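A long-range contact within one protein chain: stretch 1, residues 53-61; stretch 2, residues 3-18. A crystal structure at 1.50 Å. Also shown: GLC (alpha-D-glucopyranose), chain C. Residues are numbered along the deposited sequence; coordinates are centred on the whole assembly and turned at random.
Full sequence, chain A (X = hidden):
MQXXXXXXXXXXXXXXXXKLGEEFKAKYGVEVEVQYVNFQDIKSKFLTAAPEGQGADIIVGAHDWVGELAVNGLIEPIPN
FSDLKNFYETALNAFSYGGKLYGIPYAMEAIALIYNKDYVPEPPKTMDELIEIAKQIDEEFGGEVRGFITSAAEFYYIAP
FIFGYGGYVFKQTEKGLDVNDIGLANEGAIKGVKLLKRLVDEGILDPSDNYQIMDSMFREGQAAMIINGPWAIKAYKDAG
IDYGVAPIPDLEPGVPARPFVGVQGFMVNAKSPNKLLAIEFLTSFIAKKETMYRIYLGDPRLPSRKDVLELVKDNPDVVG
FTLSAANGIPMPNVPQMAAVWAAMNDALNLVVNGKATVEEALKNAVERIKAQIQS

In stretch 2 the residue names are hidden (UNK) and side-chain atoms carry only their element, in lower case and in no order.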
# COMPACT_ATOMS: atom_id res chain seq x y z
N GLY A 53 25.19 3.03 -10.40
CA GLY A 53 25.05 2.37 -11.67
C GLY A 53 24.55 0.95 -11.59
O GLY A 53 24.66 0.22 -12.59
N GLN A 54 24.03 0.54 -10.43
CA GLN A 54 23.56 -0.82 -10.17
C GLN A 54 22.06 -0.90 -9.91
O GLN A 54 21.58 -1.96 -9.49
CB GLN A 54 24.32 -1.46 -9.01
CG GLN A 54 25.81 -1.58 -9.27
CD GLN A 54 26.53 -2.52 -8.33
OE1 GLN A 54 26.14 -2.70 -7.17
NE2 GLN A 54 27.60 -3.13 -8.82
N GLY A 55 21.32 0.16 -10.15
CA GLY A 55 19.88 0.10 -9.99
C GLY A 55 19.18 -0.54 -11.19
O GLY A 55 19.66 -0.48 -12.33
N ALA A 56 18.03 -1.15 -10.93
CA ALA A 56 17.22 -1.69 -12.02
C ALA A 56 16.83 -0.59 -12.99
O ALA A 56 16.81 0.60 -12.65
CB ALA A 56 15.93 -2.29 -11.45
N ASP A 57 16.55 -0.98 -14.23
CA ASP A 57 16.07 0.01 -15.20
C ASP A 57 14.67 0.49 -14.88
O ASP A 57 14.32 1.63 -15.21
CB ASP A 57 16.12 -0.58 -16.60
CG ASP A 57 17.49 -1.15 -16.93
OD1 ASP A 57 18.42 -0.36 -17.19
OD2 ASP A 57 17.68 -2.40 -16.90
N ILE A 58 13.84 -0.38 -14.30
CA ILE A 58 12.45 -0.08 -13.97
C ILE A 58 12.18 -0.61 -12.58
O ILE A 58 12.58 -1.74 -12.26
CB ILE A 58 11.53 -0.79 -14.99
CG1 ILE A 58 11.73 -0.21 -16.40
CG2 ILE A 58 10.08 -0.73 -14.57
CD1 ILE A 58 11.03 -1.03 -17.49
N ILE A 59 11.52 0.18 -11.74
CA ILE A 59 11.09 -0.28 -10.43
C ILE A 59 9.57 -0.18 -10.36
O ILE A 59 8.95 0.72 -10.95
CB ILE A 59 11.79 0.43 -9.23
CG1 ILE A 59 11.47 1.94 -9.24
CG2 ILE A 59 13.28 0.14 -9.24
CD1 ILE A 59 11.97 2.67 -8.00
N VAL A 60 8.97 -1.10 -9.62
CA VAL A 60 7.52 -1.13 -9.44
C VAL A 60 7.24 -0.85 -7.97
O VAL A 60 7.79 -1.51 -7.09
CB VAL A 60 6.94 -2.49 -9.87
CG1 VAL A 60 5.43 -2.48 -9.72
CG2 VAL A 60 7.37 -2.87 -11.30
N GLY A 61 6.36 0.10 -7.70
CA GLY A 61 6.08 0.40 -6.31
C GLY A 61 5.07 1.50 -6.15
O GLY A 61 4.30 1.79 -7.06
N UNK A 3 20.09 -5.69 -25.99
CA UNK A 3 19.99 -4.91 -24.76
C UNK A 3 19.13 -5.66 -23.75
O UNK A 3 18.47 -6.65 -24.06
c UNK A 3 18.33 -4.16 -26.26
c UNK A 3 19.08 -5.29 -26.98
c UNK A 3 19.27 -3.64 -25.23
N UNK A 4 19.14 -5.15 -22.52
CA UNK A 4 18.44 -5.79 -21.41
C UNK A 4 17.72 -4.74 -20.58
O UNK A 4 18.26 -3.66 -20.33
c UNK A 4 20.02 -7.93 -18.60
c UNK A 4 19.45 -6.51 -20.51
n UNK A 4 20.72 -9.48 -16.90
c UNK A 4 19.56 -8.68 -17.43
c UNK A 4 18.87 -7.24 -19.33
N UNK A 5 16.50 -5.08 -20.15
CA UNK A 5 15.77 -4.33 -19.14
C UNK A 5 15.59 -5.18 -17.90
O UNK A 5 15.08 -6.31 -17.98
c UNK A 5 15.06 -1.65 -20.50
c UNK A 5 14.34 -2.96 -20.83
c UNK A 5 14.38 -3.91 -19.64
c UNK A 5 12.91 -2.73 -21.25
N UNK A 6 16.02 -4.64 -16.77
CA UNK A 6 15.84 -5.29 -15.47
C UNK A 6 14.79 -4.53 -14.67
O UNK A 6 14.81 -3.30 -14.61
c UNK A 6 17.17 -5.31 -14.73
o UNK A 6 18.11 -6.07 -15.50
c UNK A 6 16.98 -6.01 -13.36
N UNK A 7 13.87 -5.28 -14.07
CA UNK A 7 12.77 -4.74 -13.28
C UNK A 7 12.90 -5.28 -11.87
O UNK A 7 13.09 -6.49 -11.70
c UNK A 7 10.25 -4.70 -13.04
c UNK A 7 10.14 -5.61 -16.02
c UNK A 7 11.43 -5.24 -13.85
c UNK A 7 11.30 -4.89 -15.34
N UNK A 8 12.76 -4.41 -10.88
CA UNK A 8 12.60 -4.81 -9.48
C UNK A 8 11.13 -4.68 -9.11
O UNK A 8 10.52 -3.63 -9.34
c UNK A 8 17.12 -3.74 -8.31
c UNK A 8 16.94 -1.58 -6.61
c UNK A 8 13.41 -3.93 -8.52
c UNK A 8 15.85 -3.24 -7.95
c UNK A 8 15.59 -5.01 -9.33
c UNK A 8 15.76 -2.15 -7.07
c UNK A 8 18.19 -2.09 -6.99
c UNK A 8 18.30 -3.16 -7.84
c UNK A 8 14.88 -4.06 -8.61
n UNK A 8 16.93 -4.81 -9.16
N UNK A 9 10.57 -5.72 -8.52
CA UNK A 9 9.19 -5.66 -8.08
C UNK A 9 9.03 -6.60 -6.90
O UNK A 9 9.87 -7.47 -6.65
s UNK A 9 8.33 -7.69 -9.81
c UNK A 9 8.19 -6.01 -9.20
N UNK A 10 7.91 -6.44 -6.21
CA UNK A 10 7.62 -7.33 -5.10
C UNK A 10 7.23 -8.71 -5.62
O UNK A 10 7.10 -8.94 -6.82
c UNK A 10 6.48 -6.76 -4.25
o UNK A 10 5.23 -7.10 -4.83
N UNK A 11 6.98 -9.64 -4.70
CA UNK A 11 6.62 -10.99 -5.12
C UNK A 11 5.32 -11.03 -5.90
O UNK A 11 5.14 -11.94 -6.72
c UNK A 11 5.36 -11.70 -3.00
c UNK A 11 5.75 -10.88 -1.81
o UNK A 11 5.08 -10.97 -0.76
o UNK A 11 6.76 -10.16 -1.94
c UNK A 11 6.53 -11.94 -3.91
N UNK A 12 4.43 -10.06 -5.70
CA UNK A 12 3.09 -10.15 -6.27
C UNK A 12 3.11 -10.02 -7.79
O UNK A 12 2.26 -10.62 -8.46
c UNK A 12 1.30 -10.56 -2.15
c UNK A 12 2.18 -9.08 -5.66
c UNK A 12 2.02 -9.17 -4.13
c UNK A 12 1.45 -10.52 -3.67
n UNK A 12 0.63 -11.83 -1.71
N UNK A 13 4.04 -9.26 -8.35
CA UNK A 13 4.06 -8.96 -9.77
C UNK A 13 5.04 -9.81 -10.56
O UNK A 13 5.07 -9.70 -11.79
o UNK A 13 4.98 -6.58 -7.48
c UNK A 13 3.45 -6.48 -9.31
c UNK A 13 4.35 -7.47 -10.03
n UNK A 13 3.39 -5.03 -7.39
c UNK A 13 4.01 -6.02 -7.98
N UNK A 14 5.81 -10.69 -9.89
CA UNK A 14 6.91 -11.37 -10.58
C UNK A 14 6.39 -12.24 -11.72
O UNK A 14 6.91 -12.19 -12.84
c UNK A 14 8.56 -11.31 -8.64
c UNK A 14 7.75 -12.20 -9.59
c UNK A 14 8.63 -13.16 -10.38
N UNK A 15 5.36 -13.05 -11.47
CA UNK A 15 4.94 -14.03 -12.47
C UNK A 15 4.42 -13.35 -13.73
O UNK A 15 4.78 -13.73 -14.85
c UNK A 15 3.85 -14.95 -11.91
c UNK A 15 4.37 -15.98 -10.92
o UNK A 15 5.59 -16.10 -10.72
o UNK A 15 3.51 -16.72 -10.38
N UNK A 16 3.51 -12.40 -13.57
CA UNK A 16 2.93 -11.77 -14.75
C UNK A 16 3.97 -10.97 -15.50
O UNK A 16 4.03 -11.03 -16.74
c UNK A 16 0.81 -11.37 -16.82
c UNK A 16 1.97 -9.87 -13.36
c UNK A 16 1.67 -10.95 -14.42
c UNK A 16 1.10 -10.35 -15.71
N UNK A 17 4.84 -10.25 -14.79
CA UNK A 17 5.88 -9.48 -15.49
C UNK A 17 6.91 -10.37 -16.16
O UNK A 17 7.46 -10.00 -17.21
c UNK A 17 6.44 -6.46 -13.03
c UNK A 17 5.20 -6.50 -15.17
c UNK A 17 5.68 -7.33 -14.03
c UNK A 17 6.55 -8.50 -14.52
N UNK A 18 7.20 -11.53 -15.58
CA UNK A 18 8.09 -12.49 -16.23
C UNK A 18 7.51 -12.92 -17.56
O UNK A 18 8.22 -12.97 -18.57
c UNK A 18 9.37 -13.68 -14.29
o UNK A 18 8.45 -15.67 -13.25
n UNK A 18 10.63 -15.23 -12.86
c UNK A 18 8.26 -13.73 -15.34
c UNK A 18 9.44 -14.95 -13.41
C1 GLC C . 3.47 -6.82 -1.43
C2 GLC C . 2.71 -5.81 -2.20
C3 GLC C . 2.87 -4.46 -1.64
C4 GLC C . 2.47 -4.41 -0.21
C5 GLC C . 3.34 -5.39 0.62
C6 GLC C . 2.91 -5.56 1.94
O1 GLC C . 4.83 -6.59 -1.56
O2 GLC C . 3.20 -5.87 -3.58
O3 GLC C . 2.03 -3.56 -2.46
O4 GLC C . 2.66 -3.07 0.31
O5 GLC C . 3.12 -6.77 -0.02
O6 GLC C . 3.86 -6.36 2.64
O HOH W 1 19.77 -3.63 -18.10
O HOH W 2 6.68 -3.84 -6.07

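Position 3 carries three carbons that close a ring onto the backbone N, and it lies out of reach of stretch 1; it is Pro3. At position 4 four carbons in a row end in a nitrogen, a chain extended throughout and leading away from stretch 1, which identifies Lys4. Its backbone O and OD2 of Asp57 each accept a hydrogen bond from one water, at 2.7 Å from both atoms. Position 5 has four carbons forked at the second and close to Asp57, as expected of Leu5; CD2 of Leu5 lies 4.2 Å from CB of Asp57.

Position 6 has one carbon bearing an oxygen and a carbon, hence Thr6. Its N donates to OD2 of Asp57 (2.8 Å), while its O accepts from N of Ile58 (3.1 Å). At position 7 four carbons fork at the first, with one arm two carbons long: Ile7. It shares a face of the sheet with Ile58, and its CG2 packs 3.8 Å from CG2 of Val60.

Position 8 is unmistakable, with one carbon leading to fused five- and six-membered rings of eight carbons and one nitrogen. This is Trp8. CB of Ala56 sits 3.4 Å from the centroid of the five-membered ring, almost on its normal, so the methyl makes a CH-pi contact with the ring face. CG2 of Ile59 approaches obliquely, 4.0 Å from CE3 of Trp8.

Position 9 holds one carbon and a sulfur, Cys9; its CB lies 3.8 Å from CB of Val60. One carbon and one oxygen at position 10 give Ser10, whose OG accepts a hydrogen bond from O2 of the glucose (2.7 Å). Position 11 has three carbons, the third carrying two oxygens, and touches nothing on stretch 1: Glu11. Position 12, four carbons in a row and a terminal nitrogen, is also distant: Lys12. At position 13 three carbons end in one oxygen and one nitrogen, near Val60, consistent with Gln13.

Three remote positions in the helix follow: 14, one carbon bearing two, is Val14; 15, two carbons and two oxygens, is Asp15; 16, four carbons forked at the first, is Ile16. Position 17, four carbons forked at the second, is Leu17, with CD1 4.1 Å from CG2 of Val60. Position 18, three carbons ending in oxygen and nitrogen, is the distant Gln18.

The contact is a parallel strand pairing. N of Trp8 donates to O of Ile58 and N of Val60 to O of Trp8, both at 3.0 Å, continuing the ladder begun at Thr6. Side chains then pack on both faces, around Trp8 on one and Ile7 on the other.

Stretch 2, residues 3-18: PKLTIWCSEKQVDILQ
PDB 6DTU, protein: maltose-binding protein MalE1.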